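Mitochondrial RNA-binding protein 1 (Trypanosoma brucei, PDB 2GIA) binds guide RNA together with its partner MRP2 and is thought to act as an RNA matchmaker in mitochondrial RNA editing. Local coordinates at residues Arg70-Lys82 with Glu136-Gly148. Sequence-based numbering, arbitrary orientation.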
loop_
_atom_site.group_PDB
_atom_site.type_symbol
_atom_site.label_atom_id
_atom_site.label_comp_id
_atom_site.label_asym_id
_atom_site.label_seq_id
_atom_site.Cartn_x
_atom_site.Cartn_y
_atom_site.Cartn_z
ATOM N N ARG B 70 -2.359 9.309 -19.452
ATOM C CA ARG B 70 -1.442 8.202 -19.751
ATOM C C ARG B 70 -0.931 7.555 -18.464
ATOM O O ARG B 70 -1.030 8.129 -17.391
ATOM C CB ARG B 70 -0.226 8.716 -20.526
ATOM C CG ARG B 70 -0.468 9.352 -21.898
ATOM C CD ARG B 70 0.850 10.058 -22.337
ATOM N NE ARG B 70 1.227 11.104 -21.366
ATOM C CZ ARG B 70 2.406 11.719 -21.326
ATOM N NH1 ARG B 70 3.351 11.389 -22.207
ATOM N NH2 ARG B 70 2.640 12.667 -20.412
ATOM N N HIS B 71 -0.374 6.355 -18.560
ATOM C CA HIS B 71 0.159 5.720 -17.372
ATOM C C HIS B 71 1.148 6.638 -16.652
ATOM O O HIS B 71 1.143 6.740 -15.424
ATOM C CB HIS B 71 0.885 4.418 -17.728
ATOM C CG HIS B 71 1.140 3.525 -16.542
ATOM N ND1 HIS B 71 2.011 2.455 -16.597
ATOM C CD2 HIS B 71 0.609 3.515 -15.289
ATOM C CE1 HIS B 71 2.007 1.826 -15.434
ATOM N NE2 HIS B 71 1.169 2.446 -14.620
ATOM N N VAL B 72 2.009 7.318 -17.400
ATOM C CA VAL B 72 2.988 8.168 -16.745
ATOM C C VAL B 72 2.378 9.393 -16.052
ATOM O O VAL B 72 2.901 9.883 -15.038
ATOM C CB VAL B 72 4.143 8.558 -17.757
ATOM C CG1 VAL B 72 3.698 9.656 -18.702
ATOM C CG2 VAL B 72 5.389 8.935 -16.975
ATOM N N ASP B 73 1.229 9.844 -16.545
ATOM C CA ASP B 73 0.551 10.987 -15.919
ATOM C C ASP B 73 0.050 10.544 -14.560
ATOM O O ASP B 73 0.051 11.321 -13.604
ATOM C CB ASP B 73 -0.654 11.432 -16.758
ATOM C CG ASP B 73 -0.243 11.959 -18.139
ATOM O OD1 ASP B 73 0.753 12.689 -18.207
ATOM O OD2 ASP B 73 -0.925 11.636 -19.131
ATOM N N LEU B 74 -0.413 9.301 -14.470
ATOM C CA LEU B 74 -0.883 8.818 -13.148
ATOM C C LEU B 74 0.290 8.894 -12.157
ATOM O O LEU B 74 0.164 9.365 -11.011
ATOM C CB LEU B 74 -1.421 7.388 -13.277
ATOM C CG LEU B 74 -1.692 6.644 -11.961
ATOM C CD1 LEU B 74 -2.781 7.366 -11.073
ATOM C CD2 LEU B 74 -2.198 5.228 -12.331
ATOM N N ALA B 75 1.455 8.445 -12.589
ATOM C CA ALA B 75 2.623 8.510 -11.717
ATOM C C ALA B 75 2.964 9.972 -11.364
ATOM O O ALA B 75 3.319 10.276 -10.218
ATOM C CB ALA B 75 3.831 7.804 -12.421
ATOM N N TYR B 76 2.865 10.884 -12.343
ATOM C CA TYR B 76 3.138 12.292 -12.066
ATOM C C TYR B 76 2.154 12.849 -11.073
ATOM O O TYR B 76 2.545 13.625 -10.212
ATOM C CB TYR B 76 3.090 13.151 -13.362
ATOM C CG TYR B 76 4.469 13.332 -13.970
ATOM C CD1 TYR B 76 5.429 14.068 -13.299
ATOM C CD2 TYR B 76 4.813 12.727 -15.168
ATOM C CE1 TYR B 76 6.713 14.202 -13.800
ATOM C CE2 TYR B 76 6.119 12.850 -15.683
ATOM C CZ TYR B 76 7.048 13.598 -14.979
ATOM O OH TYR B 76 8.321 13.763 -15.458
ATOM N N LEU B 77 0.877 12.455 -11.169
ATOM C CA LEU B 77 -0.100 12.987 -10.223
ATOM C C LEU B 77 0.237 12.509 -8.814
ATOM O O LEU B 77 0.085 13.254 -7.847
ATOM C CB LEU B 77 -1.533 12.534 -10.593
ATOM C CG LEU B 77 -2.097 12.955 -11.964
ATOM C CD1 LEU B 77 -3.637 12.931 -11.924
ATOM C CD2 LEU B 77 -1.564 14.315 -12.418
ATOM N N VAL B 78 0.689 11.256 -8.680
ATOM C CA VAL B 78 1.054 10.788 -7.343
ATOM C C VAL B 78 2.278 11.609 -6.874
ATOM O O VAL B 78 2.346 12.022 -5.708
ATOM C CB VAL B 78 1.368 9.271 -7.364
ATOM C CG1 VAL B 78 1.947 8.834 -6.000
ATOM C CG2 VAL B 78 0.039 8.527 -7.613
ATOM N N GLY B 79 3.217 11.860 -7.783
ATOM C CA GLY B 79 4.370 12.676 -7.442
ATOM C C GLY B 79 3.976 14.077 -6.945
ATOM O O GLY B 79 4.653 14.660 -6.070
ATOM N N VAL B 80 2.911 14.652 -7.504
ATOM C CA VAL B 80 2.439 15.973 -7.046
ATOM C C VAL B 80 1.858 15.808 -5.641
ATOM O O VAL B 80 2.073 16.645 -4.764
ATOM C CB VAL B 80 1.319 16.556 -8.009
ATOM C CG1 VAL B 80 0.556 17.733 -7.315
ATOM C CG2 VAL B 80 1.947 17.053 -9.290
ATOM N N CYS B 81 1.122 14.724 -5.418
ATOM C CA CYS B 81 0.552 14.486 -4.079
ATOM C C CYS B 81 1.650 14.367 -3.019
ATOM O O CYS B 81 1.500 14.833 -1.858
ATOM C CB CYS B 81 -0.239 13.164 -4.067
ATOM S SG CYS B 81 -1.823 13.327 -4.981
ATOM N N LYS B 82 2.732 13.716 -3.438
ATOM C CA LYS B 82 3.893 13.448 -2.571
ATOM C C LYS B 82 4.853 14.615 -2.497
ATOM O O LYS B 82 5.858 14.560 -1.771
ATOM C CB LYS B 82 4.602 12.203 -3.105
ATOM C CG LYS B 82 3.858 10.913 -2.716
ATOM C CD LYS B 82 4.499 9.672 -3.332
ATOM C CE LYS B 82 3.852 8.406 -2.761
ATOM N NZ LYS B 82 4.056 8.356 -1.269
ATOM N N GLU B 136 -6.086 11.521 -3.189
ATOM C CA GLU B 136 -4.771 10.940 -2.904
ATOM C C GLU B 136 -4.856 9.407 -2.782
ATOM O O GLU B 136 -4.037 8.687 -3.384
ATOM C CB GLU B 136 -4.205 11.501 -1.572
ATOM C CG GLU B 136 -3.777 12.989 -1.636
ATOM C CD GLU B 136 -3.522 13.621 -0.262
ATOM O OE1 GLU B 136 -2.912 14.708 -0.229
ATOM O OE2 GLU B 136 -3.948 13.050 0.781
ATOM N N HIS B 137 -5.810 8.902 -1.981
ATOM C CA HIS B 137 -5.914 7.448 -1.819
ATOM C C HIS B 137 -6.222 6.736 -3.137
ATOM O O HIS B 137 -5.668 5.665 -3.421
ATOM C CB HIS B 137 -6.977 7.109 -0.774
ATOM C CG HIS B 137 -6.480 7.255 0.639
ATOM N ND1 HIS B 137 -6.222 6.178 1.451
ATOM C CD2 HIS B 137 -6.119 8.360 1.341
ATOM C CE1 HIS B 137 -5.709 6.607 2.595
ATOM N NE2 HIS B 137 -5.632 7.929 2.546
ATOM N N PHE B 138 -7.101 7.348 -3.944
ATOM C CA PHE B 138 -7.470 6.752 -5.221
ATOM C C PHE B 138 -6.267 6.684 -6.153
ATOM O O PHE B 138 -6.040 5.683 -6.809
ATOM C CB PHE B 138 -8.605 7.578 -5.908
ATOM C CG PHE B 138 -9.150 6.930 -7.154
ATOM C CD1 PHE B 138 -8.547 7.146 -8.403
ATOM C CD2 PHE B 138 -10.201 6.014 -7.056
ATOM C CE1 PHE B 138 -8.984 6.441 -9.574
ATOM C CE2 PHE B 138 -10.655 5.303 -8.205
ATOM C CZ PHE B 138 -10.041 5.520 -9.477
ATOM N N LEU B 139 -5.520 7.776 -6.250
ATOM C CA LEU B 139 -4.369 7.780 -7.137
ATOM C C LEU B 139 -3.294 6.770 -6.662
ATOM O O LEU B 139 -2.696 6.089 -7.488
ATOM C CB LEU B 139 -3.769 9.186 -7.212
ATOM C CG LEU B 139 -4.703 10.271 -7.842
ATOM C CD1 LEU B 139 -4.066 11.674 -7.633
ATOM C CD2 LEU B 139 -4.903 9.996 -9.361
ATOM N N GLU B 140 -3.044 6.683 -5.351
ATOM C CA GLU B 140 -2.002 5.744 -4.888
ATOM C C GLU B 140 -2.476 4.313 -5.142
ATOM O O GLU B 140 -1.712 3.428 -5.542
ATOM C CB GLU B 140 -1.686 5.961 -3.384
ATOM C CG GLU B 140 -1.135 7.361 -3.152
ATOM C CD GLU B 140 -0.434 7.533 -1.815
ATOM O OE1 GLU B 140 -0.126 8.696 -1.437
ATOM O OE2 GLU B 140 -0.193 6.504 -1.146
ATOM N N SER B 141 -3.750 4.087 -4.913
ATOM C CA SER B 141 -4.300 2.756 -5.174
ATOM C C SER B 141 -4.199 2.424 -6.658
ATOM O O SER B 141 -3.788 1.314 -7.048
ATOM C CB SER B 141 -5.783 2.664 -4.756
ATOM O OG SER B 141 -5.935 2.631 -3.341
ATOM N N ALA B 142 -4.589 3.373 -7.497
ATOM C CA ALA B 142 -4.595 3.104 -8.937
ATOM C C ALA B 142 -3.204 2.832 -9.453
ATOM O O ALA B 142 -3.004 1.914 -10.273
ATOM C CB ALA B 142 -5.234 4.301 -9.713
ATOM N N LEU B 143 -2.229 3.615 -8.990
ATOM C CA LEU B 143 -0.874 3.388 -9.478
ATOM C C LEU B 143 -0.401 1.992 -8.994
ATOM O O LEU B 143 0.181 1.202 -9.759
ATOM C CB LEU B 143 0.087 4.474 -8.948
ATOM C CG LEU B 143 1.574 4.289 -9.336
ATOM C CD1 LEU B 143 1.766 4.282 -10.862
ATOM C CD2 LEU B 143 2.366 5.433 -8.785
ATOM N N ASP B 144 -0.669 1.656 -7.734
ATOM C CA ASP B 144 -0.217 0.328 -7.268
ATOM C C ASP B 144 -0.862 -0.854 -8.024
ATOM O O ASP B 144 -0.210 -1.874 -8.305
ATOM C CB ASP B 144 -0.496 0.176 -5.766
ATOM C CG ASP B 144 0.492 0.944 -4.912
ATOM O OD1 ASP B 144 1.405 1.568 -5.494
ATOM O OD2 ASP B 144 0.373 0.927 -3.663
ATOM N N GLU B 145 -2.144 -0.730 -8.361
ATOM C CA GLU B 145 -2.864 -1.803 -9.063
ATOM C C GLU B 145 -2.660 -1.758 -10.572
ATOM O O GLU B 145 -3.102 -2.643 -11.277
ATOM C CB GLU B 145 -4.384 -1.688 -8.799
ATOM C CG GLU B 145 -4.819 -1.903 -7.307
ATOM C CD GLU B 145 -4.542 -3.285 -6.740
ATOM O OE1 GLU B 145 -4.506 -4.288 -7.495
ATOM O OE2 GLU B 145 -4.394 -3.373 -5.491
ATOM N N SER B 146 -1.987 -0.731 -11.062
ATOM C CA SER B 146 -1.861 -0.528 -12.504
ATOM C C SER B 146 -0.925 -1.475 -13.247
ATOM O O SER B 146 -0.927 -1.535 -14.476
ATOM C CB SER B 146 -1.414 0.911 -12.784
ATOM O OG SER B 146 -0.050 1.113 -12.422
ATOM N N PHE B 147 -0.118 -2.211 -12.516
ATOM C CA PHE B 147 0.833 -3.093 -13.183
ATOM C C PHE B 147 0.252 -4.452 -13.534
ATOM O O PHE B 147 0.797 -5.158 -14.410
ATOM C CB PHE B 147 2.078 -3.264 -12.283
ATOM C CG PHE B 147 2.659 -1.952 -11.826
ATOM C CD1 PHE B 147 3.267 -1.095 -12.745
ATOM C CD2 PHE B 147 2.584 -1.572 -10.481
ATOM C CE1 PHE B 147 3.795 0.114 -12.332
ATOM C CE2 PHE B 147 3.103 -0.366 -10.053
ATOM C CZ PHE B 147 3.720 0.487 -10.990
ATOM N N GLY B 148 -0.829 -4.824 -12.854
ATOM C CA GLY B 148 -1.469 -6.108 -13.112
ATOM C C GLY B 148 -1.136 -7.260 -12.188
ATOM O O GLY B 148 -1.535 -8.409 -12.439
#
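His71 carries its imidazole trans to the backbone N (chi1 -165°) and Ser146 holds OG between its own N and carbonyl carbon, which brings the two groups together near the start of helix 71-81. His71 NE2 donates to Ser146 OG over 2.8 Å, the oxygen lying near the ring plane but tilted 20° from it. Ser146 OG in turn donates to Leu143 O at 2.7 Å, so the hydroxyl accepts one bond and donates another, which restrains its rotation. Beyond it, Phe147 CE1 approaches the edge of the imidazole, 4.0 Å from His71 CE1; Met175 of a neighbouring MRP2 chain packs against both residues. From here the helices run roughly antiparallel, at 138°, with knobs-into-holes packing as they lie against the beta-sheets of this Whirly-like fold. Leu139 fits among Leu74, Leu77, Val78 and Cys81, one methyl, CD1, 3.8 Å from Cys81 SG and the other, CD2, 3.8 Å from Leu74 CD1. Leu143 fills the next hole, among His71, Leu74, Ala75 and Val78, while Leu74 CD2 presses on the backbone at Leu143 CA (3.6 Å). Leu37 of strand 36-43 touches Leu74, Leu77 and Leu139.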